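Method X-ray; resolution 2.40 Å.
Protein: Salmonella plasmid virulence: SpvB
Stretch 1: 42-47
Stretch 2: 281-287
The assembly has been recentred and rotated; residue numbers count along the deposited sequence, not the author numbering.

Stretch 1 (42-47) NGPFGV
Stretch 2 (281-287) RLHRLCR

Residues 42-47 carry no regular secondary structure but fold into a type I beta turn from Gly43 to Gly46, closed by Gly46 N donating to Gly43 O at 3.1 Å. Against this turn lies 281-287, strand at Arg281 and Leu282 and loop or turn beyond. The CA atoms of Pro44 and Leu285 lie 4.6 Å apart and those of Gly43 and Leu282 7.4 Å apart, so the backbones come closer at Pro44 than at Gly43. Together the stretches bury 292 Å², most heavily at Pro44 (63 Å²), Cys286 (57 Å²) and Leu285 (45 Å²).

Pro44 provides the polar anchor through its backbone. Cys286 N donates to Pro44 O at 2.8 Å with an N-H...O angle of 161°, a short and nearly straight hydrogen bond. The same oxygen receives a CA-H...O contact, Leu285 CA to Pro44 O at 3.3 Å, with 139° at the hydrogen. Pro44 occupies the first central position of the turn at phi/psi -65/-12, a phi that its ring readily supplies; Phe45 follows at -118/22. The Pro44 ring is C-gamma exo, and Pro44 CD lies 4.1 Å from Leu282 CD2, an apolar contact. Leu282 (-116/120) points its CA-to-CB bond toward the turn, with chi1 -83° (m) and chi2 81° (p), which also brings Leu282 CD2 to 4.0 Å from Gly43 CA.

Cys286 (-70/118) likewise points its CA-to-CB bond toward the turn, with chi1 176° (t). Cys286 CB packs 3.4 Å from Phe45 CE1, while Cys286 SG sits 4.6 Å from the centroid of the Phe45 ring, 58° off the normal, an oblique sulfur-aromatic approach. The CA-to-CB bond of Phe45 points away, yet chi1 -64° (m) and chi2 -87° bring the end of the side chain back to the cysteine. A small, weakly polar side chain suits this close approach to a buried ring.

The CA-to-CB bond of Leu285 (-129/132) points sideways, but chi1 -80° (m) and chi2 160° (t) carry Leu285 CD2 to the turn, 3.5 Å from Gly46 N and 4.1 Å from both Gly43 O and Phe45 C. The methyl thus covers backbone atoms at the turn's closure.

Both turn-end glycines fit their geometry. Gly43, at 178/-161, could not carry a CB without a clash, since an ideal Gly43 CB would stand 2.6 Å from Pro44 CD; Gly43 N is held by Asn42 OD1 at 2.8 Å. Gly46, at 79/-171, has a positive phi that favours glycine. On the facing loop, Arg287 NE donates to Leu285 O at 2.9 Å, a local brace beside the contact.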

# COMPACT_ATOMS: atom_id res chain seq x y z
N ASN A 42 -2.08 -17.65 1.06
CA ASN A 42 -2.04 -17.02 2.37
C ASN A 42 -1.56 -15.57 2.26
O ASN A 42 -0.97 -15.16 1.25
CB ASN A 42 -1.12 -17.80 3.31
CG ASN A 42 -1.57 -17.73 4.76
OD1 ASN A 42 -2.33 -16.84 5.14
ND2 ASN A 42 -1.10 -18.68 5.58
N GLY A 43 -1.81 -14.80 3.31
CA GLY A 43 -1.45 -13.40 3.35
C GLY A 43 -1.91 -12.75 4.64
O GLY A 43 -2.19 -13.43 5.63
N PRO A 44 -1.98 -11.41 4.66
CA PRO A 44 -2.34 -10.71 5.90
C PRO A 44 -3.76 -10.99 6.38
O PRO A 44 -4.08 -10.62 7.52
CB PRO A 44 -2.17 -9.22 5.54
CG PRO A 44 -1.51 -9.18 4.20
CD PRO A 44 -1.72 -10.50 3.53
N PHE A 45 -4.61 -11.61 5.56
CA PHE A 45 -5.96 -11.95 5.97
C PHE A 45 -6.19 -13.45 5.96
O PHE A 45 -7.34 -13.90 5.89
CB PHE A 45 -6.98 -11.25 5.07
CG PHE A 45 -6.95 -9.75 5.18
CD1 PHE A 45 -7.69 -9.09 6.14
CD2 PHE A 45 -6.17 -9.00 4.31
CE1 PHE A 45 -7.66 -7.71 6.25
CE2 PHE A 45 -6.13 -7.62 4.41
CZ PHE A 45 -6.88 -6.97 5.38
N GLY A 46 -5.13 -14.24 6.04
CA GLY A 46 -5.25 -15.68 6.00
C GLY A 46 -5.45 -16.18 4.58
O GLY A 46 -5.32 -15.45 3.59
N VAL A 47 -5.77 -17.47 4.50
CA VAL A 47 -5.91 -18.13 3.20
C VAL A 47 -7.18 -17.65 2.52
O VAL A 47 -8.25 -17.58 3.14
CB VAL A 47 -5.90 -19.66 3.38
CG1 VAL A 47 -6.25 -20.36 2.08
CG2 VAL A 47 -4.54 -20.11 3.89
N ARG A 281 8.98 -12.30 4.78
CA ARG A 281 8.35 -13.11 5.81
C ARG A 281 7.15 -12.37 6.38
O ARG A 281 7.19 -11.15 6.57
CB ARG A 281 9.35 -13.44 6.93
CG ARG A 281 8.85 -14.42 7.96
CD ARG A 281 10.00 -15.23 8.55
NE ARG A 281 9.56 -16.29 9.45
CZ ARG A 281 9.09 -17.47 9.06
NH1 ARG A 281 9.00 -17.75 7.76
NH2 ARG A 281 8.72 -18.37 9.95
N LEU A 282 6.07 -13.10 6.64
CA LEU A 282 4.83 -12.52 7.17
C LEU A 282 4.56 -13.09 8.55
O LEU A 282 4.40 -14.31 8.71
CB LEU A 282 3.65 -12.79 6.24
CG LEU A 282 3.48 -11.82 5.06
CD1 LEU A 282 4.42 -12.19 3.92
CD2 LEU A 282 2.04 -11.78 4.59
N HIS A 283 4.49 -12.21 9.55
CA HIS A 283 4.17 -12.59 10.91
C HIS A 283 2.82 -12.05 11.37
O HIS A 283 2.39 -12.38 12.48
CB HIS A 283 5.25 -12.10 11.88
CG HIS A 283 6.55 -12.85 11.78
ND1 HIS A 283 6.69 -14.15 12.22
CD2 HIS A 283 7.76 -12.47 11.31
CE1 HIS A 283 7.94 -14.54 12.02
NE2 HIS A 283 8.61 -13.54 11.47
N ARG A 284 2.15 -11.24 10.56
CA ARG A 284 1.01 -10.46 11.03
C ARG A 284 -0.27 -10.90 10.33
O ARG A 284 -0.25 -11.38 9.19
CB ARG A 284 1.24 -8.96 10.80
CG ARG A 284 2.59 -8.45 11.30
CD ARG A 284 2.89 -8.92 12.72
NE ARG A 284 4.32 -8.86 13.01
CZ ARG A 284 4.87 -9.19 14.17
NH1 ARG A 284 6.18 -9.11 14.33
NH2 ARG A 284 4.10 -9.58 15.18
N LEU A 285 -1.38 -10.71 11.04
CA LEU A 285 -2.73 -10.87 10.52
C LEU A 285 -3.51 -9.61 10.86
O LEU A 285 -3.48 -9.15 12.00
CB LEU A 285 -3.44 -12.07 11.14
CG LEU A 285 -3.16 -13.47 10.62
CD1 LEU A 285 -3.58 -14.48 11.68
CD2 LEU A 285 -3.91 -13.71 9.32
N CYS A 286 -4.20 -9.05 9.87
CA CYS A 286 -5.06 -7.91 10.15
C CYS A 286 -6.25 -8.38 10.97
O CYS A 286 -7.05 -9.21 10.51
CB CYS A 286 -5.52 -7.24 8.86
SG CYS A 286 -6.70 -5.90 9.15
N ARG A 287 -6.37 -7.86 12.18
CA ARG A 287 -7.46 -8.26 13.07
C ARG A 287 -8.68 -7.36 12.94
O ARG A 287 -9.79 -7.82 13.23
CB ARG A 287 -6.98 -8.26 14.53
CG ARG A 287 -5.65 -8.95 14.76
CD ARG A 287 -5.65 -10.37 14.22
NE ARG A 287 -4.31 -10.93 14.19
CZ ARG A 287 -3.90 -11.94 14.94
NH1 ARG A 287 -4.73 -12.52 15.80
NH2 ARG A 287 -2.65 -12.38 14.84